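Local atomic coordinates of C-domain type II peptide synthetase (Streptomyces globisporus, PDB entry 4ZNM), a protein that belongs to the condensation-domain family of nonribosomal peptide synthetases, as a member of the type II class, with the two-lobed fold of the CoA-dependent acyltransferase clan. Residues Glu286-Arg298 against Phe310-Gly322. Numbering follows the deposited sequence.
Sequences ELDITVPTFSGGR and FINFLPLRTDLSG
Arg298 lays its guanidinium over one face of the Phe310 ring, a cation-pi stack with CZ of Arg298 3.9 Å from the ring centroid and the two planes 27° apart, while Gly297 O comes up at the ring's edge. The extended chain from CG to NE brings the guanidinium over the ring, with NH2 and CZ nearest to CD1 of Phe310. NH2 also forms a salt bridge with Asp161, whose carboxylate in turn accepts from the backbone N of Phe310, while NH1 bonds to the carbonyl O of Thr306. Two further rings share the face of the ribbon that carries Pro292. Phe313 takes CB of Pro292 over one face, 3.7 Å from its centroid, and turns its own edge to the face of Phe294 in a T-shaped pair with planes at 78°. The methyl CD1 of Ile311 sits over a face of Phe294. Strand 366-373 packs against Pro292, Phe294 and Phe313 and is also backbone-bonded to Pro292.

Farther along the same face, Arg317, its CG anti to the backbone N (chi1 -178°), grips Asp288 side-on: NE reaches OD1 of Asp288 at 2.9 Å on the syn side, and NH2 meets OD2 of Asp288 at 3.0 Å from above the carboxylate plane. On the other face, against helices 268-284 and 339-342, Thr293 CG2 touches Leu316 CD1, and Ser295 OG and Asn312 ND2 both bond to Glu344. Backbone bonds from Ile289-Thr318 to Ser295-Asn312 join the strands, and Leu320 N extends the ladder to Leu287 O. Together they exemplify a long two-stranded antiparallel ribbon, whose end the Arg298-Asp161 bridge ties to the HHxxxD motif of condensation domains, consistent with the structural role of this pair in relatives.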
loop_
_atom_site.group_PDB
_atom_site.type_symbol
_atom_site.label_atom_id
_atom_site.label_comp_id
_atom_site.label_asym_id
_atom_site.label_seq_id
_atom_site.Cartn_x
_atom_site.Cartn_y
_atom_site.Cartn_z
ATOM N N GLU A 286 19.207 4.136 18.647
ATOM C CA GLU A 286 18.543 2.980 19.255
ATOM C C GLU A 286 19.047 1.611 18.725
ATOM O O GLU A 286 19.436 1.485 17.579
ATOM C CB GLU A 286 17.043 3.068 19.025
ATOM C CG GLU A 286 16.376 4.234 19.734
ATOM C CD GLU A 286 16.322 4.019 21.229
ATOM O OE1 GLU A 286 15.593 3.092 21.656
ATOM O OE2 GLU A 286 17.012 4.763 21.970
ATOM N N LEU A 287 19.001 0.600 19.590
ATOM C CA LEU A 287 19.350 -0.775 19.253
ATOM C C LEU A 287 18.137 -1.691 19.384
ATOM O O LEU A 287 18.033 -2.686 18.672
ATOM C CB LEU A 287 20.486 -1.268 20.155
ATOM C CG LEU A 287 21.859 -0.712 19.748
ATOM C CD1 LEU A 287 22.879 -0.927 20.851
ATOM C CD2 LEU A 287 22.352 -1.336 18.436
ATOM N N ASP A 288 17.234 -1.349 20.306
ATOM C CA ASP A 288 15.945 -2.014 20.458
ATOM C C ASP A 288 14.973 -1.294 19.544
ATOM O O ASP A 288 14.513 -0.186 19.850
ATOM C CB ASP A 288 15.479 -1.994 21.927
ATOM C CG ASP A 288 14.000 -2.332 22.094
ATOM O OD1 ASP A 288 13.459 -3.113 21.287
ATOM O OD2 ASP A 288 13.362 -1.798 23.035
ATOM N N ILE A 289 14.662 -1.925 18.411
ATOM C CA ILE A 289 13.993 -1.240 17.324
ATOM C C ILE A 289 12.659 -1.877 16.982
ATOM O O ILE A 289 12.591 -3.036 16.541
ATOM C CB ILE A 289 14.914 -1.197 16.093
ATOM C CG1 ILE A 289 16.123 -0.303 16.406
ATOM C CG2 ILE A 289 14.166 -0.693 14.875
ATOM C CD1 ILE A 289 17.025 -0.080 15.226
ATOM N N THR A 290 11.594 -1.112 17.163
ATOM C CA THR A 290 10.284 -1.583 16.768
ATOM C C THR A 290 9.734 -0.706 15.635
ATOM O O THR A 290 9.515 0.491 15.811
ATOM C CB THR A 290 9.278 -1.574 17.952
ATOM O OG1 THR A 290 9.752 -2.408 19.014
ATOM C CG2 THR A 290 7.934 -2.074 17.505
ATOM N N VAL A 291 9.479 -1.339 14.503
ATOM C CA VAL A 291 8.981 -0.673 13.287
ATOM C C VAL A 291 7.833 -1.502 12.737
ATOM O O VAL A 291 7.961 -2.708 12.575
ATOM C CB VAL A 291 10.085 -0.491 12.225
ATOM C CG1 VAL A 291 9.509 0.131 10.920
ATOM C CG2 VAL A 291 11.173 0.400 12.761
ATOM N N PRO A 292 6.704 -0.864 12.456
ATOM C CA PRO A 292 5.590 -1.627 11.910
ATOM C C PRO A 292 5.735 -1.824 10.413
ATOM O O PRO A 292 6.356 -1.004 9.710
ATOM C CB PRO A 292 4.363 -0.743 12.207
ATOM C CG PRO A 292 4.905 0.620 12.344
ATOM C CD PRO A 292 6.306 0.512 12.814
ATOM N N THR A 293 5.183 -2.930 9.942
ATOM C CA THR A 293 4.983 -3.140 8.524
ATOM C C THR A 293 3.488 -3.263 8.348
ATOM O O THR A 293 2.754 -3.249 9.340
ATOM C CB THR A 293 5.720 -4.421 8.013
ATOM O OG1 THR A 293 5.775 -4.414 6.579
ATOM C CG2 THR A 293 5.019 -5.688 8.483
ATOM N N PHE A 294 3.037 -3.396 7.102
ATOM C CA PHE A 294 1.672 -3.845 6.821
ATOM C C PHE A 294 1.789 -5.227 6.225
ATOM O O PHE A 294 2.474 -5.428 5.206
ATOM C CB PHE A 294 0.925 -2.941 5.821
ATOM C CG PHE A 294 0.331 -1.719 6.412
ATOM C CD1 PHE A 294 -0.828 -1.791 7.165
ATOM C CD2 PHE A 294 0.881 -0.477 6.144
ATOM C CE1 PHE A 294 -1.414 -0.658 7.672
ATOM C CE2 PHE A 294 0.323 0.667 6.657
ATOM C CZ PHE A 294 -0.830 0.588 7.437
ATOM N N SER A 295 1.120 -6.195 6.830
ATOM C CA SER A 295 1.057 -7.497 6.199
ATOM C C SER A 295 -0.005 -7.447 5.097
ATOM O O SER A 295 -0.805 -6.521 5.058
ATOM C CB SER A 295 0.725 -8.570 7.222
ATOM O OG SER A 295 -0.641 -8.446 7.579
ATOM N N GLY A 296 -0.035 -8.457 4.232
ATOM C CA GLY A 296 -1.043 -8.505 3.184
ATOM C C GLY A 296 -2.452 -8.762 3.731
ATOM O O GLY A 296 -3.438 -8.312 3.144
ATOM N N GLY A 297 -2.559 -9.517 4.828
ATOM C CA GLY A 297 -3.849 -9.766 5.481
ATOM C C GLY A 297 -4.729 -10.764 4.719
ATOM O O GLY A 297 -5.910 -10.920 5.018
ATOM N N ARG A 298 -4.132 -11.436 3.736
ATOM C CA ARG A 298 -4.830 -12.400 2.863
ATOM C C ARG A 298 -4.308 -13.832 2.958
ATOM O O ARG A 298 -4.152 -14.533 1.949
ATOM C CB ARG A 298 -4.735 -11.925 1.422
ATOM C CG ARG A 298 -5.500 -10.605 1.250
ATOM C CD ARG A 298 -5.415 -10.164 -0.140
ATOM N NE ARG A 298 -6.089 -8.905 -0.440
ATOM C CZ ARG A 298 -7.264 -8.795 -1.058
ATOM N NH1 ARG A 298 -7.987 -9.866 -1.361
ATOM N NH2 ARG A 298 -7.723 -7.595 -1.367
ATOM N N PHE A 310 -7.481 -5.339 3.061
ATOM C CA PHE A 310 -7.164 -6.420 3.986
ATOM C C PHE A 310 -5.923 -6.165 4.818
ATOM O O PHE A 310 -5.631 -6.930 5.721
ATOM C CB PHE A 310 -6.953 -7.728 3.183
ATOM C CG PHE A 310 -8.228 -8.333 2.677
ATOM C CD1 PHE A 310 -8.966 -7.707 1.697
ATOM C CD2 PHE A 310 -8.673 -9.545 3.163
ATOM C CE1 PHE A 310 -10.136 -8.267 1.220
ATOM C CE2 PHE A 310 -9.839 -10.103 2.693
ATOM C CZ PHE A 310 -10.574 -9.464 1.728
ATOM N N ILE A 311 -5.141 -5.146 4.478
ATOM C CA ILE A 311 -3.796 -5.059 5.027
ATOM C C ILE A 311 -3.858 -4.842 6.544
ATOM O O ILE A 311 -4.842 -4.309 7.069
ATOM C CB ILE A 311 -2.971 -3.969 4.339
ATOM C CG1 ILE A 311 -3.666 -2.613 4.418
ATOM C CG2 ILE A 311 -2.661 -4.390 2.886
ATOM C CD1 ILE A 311 -2.840 -1.483 3.771
ATOM N N ASN A 312 -2.804 -5.255 7.238
ATOM C CA ASN A 312 -2.819 -5.254 8.712
ATOM C C ASN A 312 -1.486 -4.729 9.279
ATOM O O ASN A 312 -0.410 -5.178 8.929
ATOM C CB ASN A 312 -3.123 -6.656 9.216
ATOM C CG ASN A 312 -3.190 -6.737 10.723
ATOM O OD1 ASN A 312 -3.812 -5.890 11.390
ATOM N ND2 ASN A 312 -2.548 -7.759 11.270
ATOM N N PHE A 313 -1.604 -3.704 10.102
ATOM C CA PHE A 313 -0.491 -3.064 10.802
ATOM C C PHE A 313 0.137 -4.085 11.749
ATOM O O PHE A 313 -0.558 -4.664 12.581
ATOM C CB PHE A 313 -1.073 -1.839 11.535
ATOM C CG PHE A 313 -0.079 -0.883 12.119
ATOM C CD1 PHE A 313 0.355 0.224 11.396
ATOM C CD2 PHE A 313 0.355 -1.044 13.439
ATOM C CE1 PHE A 313 1.212 1.158 11.960
ATOM C CE2 PHE A 313 1.215 -0.122 14.011
ATOM C CZ PHE A 313 1.638 0.987 13.264
ATOM N N LEU A 314 1.428 -4.350 11.580
ATOM C CA LEU A 314 2.075 -5.492 12.214
ATOM C C LEU A 314 3.427 -5.071 12.815
ATOM O O LEU A 314 4.380 -4.786 12.083
ATOM C CB LEU A 314 2.278 -6.614 11.198
ATOM C CG LEU A 314 3.004 -7.865 11.698
ATOM C CD1 LEU A 314 2.189 -8.558 12.791
ATOM C CD2 LEU A 314 3.334 -8.828 10.550
ATOM N N PRO A 315 3.518 -5.003 14.145
ATOM C CA PRO A 315 4.774 -4.462 14.687
ATOM C C PRO A 315 5.900 -5.492 14.724
ATOM O O PRO A 315 5.704 -6.631 15.150
ATOM C CB PRO A 315 4.382 -4.001 16.091
ATOM C CG PRO A 315 3.121 -4.724 16.416
ATOM C CD PRO A 315 2.433 -5.019 15.137
ATOM N N LEU A 316 7.069 -5.069 14.251
ATOM C CA LEU A 316 8.256 -5.928 14.160
ATOM C C LEU A 316 9.311 -5.384 15.097
ATOM O O LEU A 316 9.854 -4.311 14.844
ATOM C CB LEU A 316 8.800 -5.966 12.724
ATOM C CG LEU A 316 7.806 -6.462 11.683
ATOM C CD1 LEU A 316 8.379 -6.499 10.296
ATOM C CD2 LEU A 316 7.261 -7.819 12.043
ATOM N N ARG A 317 9.575 -6.111 16.180
ATOM C CA ARG A 317 10.564 -5.688 17.163
ATOM C C ARG A 317 11.805 -6.541 17.091
ATOM O O ARG A 317 11.724 -7.735 17.295
ATOM C CB ARG A 317 10.004 -5.781 18.567
ATOM C CG ARG A 317 10.978 -5.312 19.632
ATOM C CD ARG A 317 10.363 -5.405 21.003
ATOM N NE ARG A 317 11.126 -4.665 22.016
ATOM C CZ ARG A 317 10.902 -4.743 23.324
ATOM N NH1 ARG A 317 9.961 -5.540 23.802
ATOM N NH2 ARG A 317 11.597 -4.003 24.161
ATOM N N THR A 318 12.949 -5.909 16.841
ATOM C CA THR A 318 14.223 -6.621 16.759
ATOM C C THR A 318 15.279 -5.939 17.608
ATOM O O THR A 318 15.375 -4.701 17.645
ATOM C CB THR A 318 14.731 -6.691 15.311
ATOM O OG1 THR A 318 13.688 -7.186 14.479
ATOM C CG2 THR A 318 15.939 -7.626 15.181
ATOM N N ASP A 319 16.078 -6.759 18.274
ATOM C CA ASP A 319 17.168 -6.284 19.117
ATOM C C ASP A 319 18.458 -6.410 18.360
ATOM O O ASP A 319 18.895 -7.522 18.076
ATOM C CB ASP A 319 17.248 -7.086 20.404
ATOM C CG ASP A 319 18.334 -6.569 21.349
ATOM O OD1 ASP A 319 18.934 -5.509 21.064
ATOM O OD2 ASP A 319 18.569 -7.224 22.383
ATOM N N LEU A 320 19.050 -5.273 18.031
ATOM C CA LEU A 320 20.247 -5.208 17.207
ATOM C C LEU A 320 21.505 -5.179 18.067
ATOM O O LEU A 320 22.619 -5.087 17.540
ATOM C CB LEU A 320 20.233 -3.964 16.326
ATOM C CG LEU A 320 19.569 -4.078 14.946
ATOM C CD1 LEU A 320 18.087 -4.410 15.046
ATOM C CD2 LEU A 320 19.784 -2.777 14.220
ATOM N N SER A 321 21.341 -5.207 19.384
ATOM C CA SER A 321 22.501 -5.102 20.251
ATOM C C SER A 321 23.356 -6.361 20.149
ATOM O O SER A 321 22.853 -7.491 20.239
ATOM C CB SER A 321 22.100 -4.862 21.698
ATOM O OG SER A 321 21.466 -5.998 22.260
ATOM N N GLY A 322 24.657 -6.147 19.977
ATOM C CA GLY A 322 25.602 -7.241 19.901
ATOM C C GLY A 322 25.757 -7.827 18.500
ATOM O O GLY A 322 26.539 -8.760 18.319
HETATM O O HOH W 1 -6.547 -9.387 7.488
#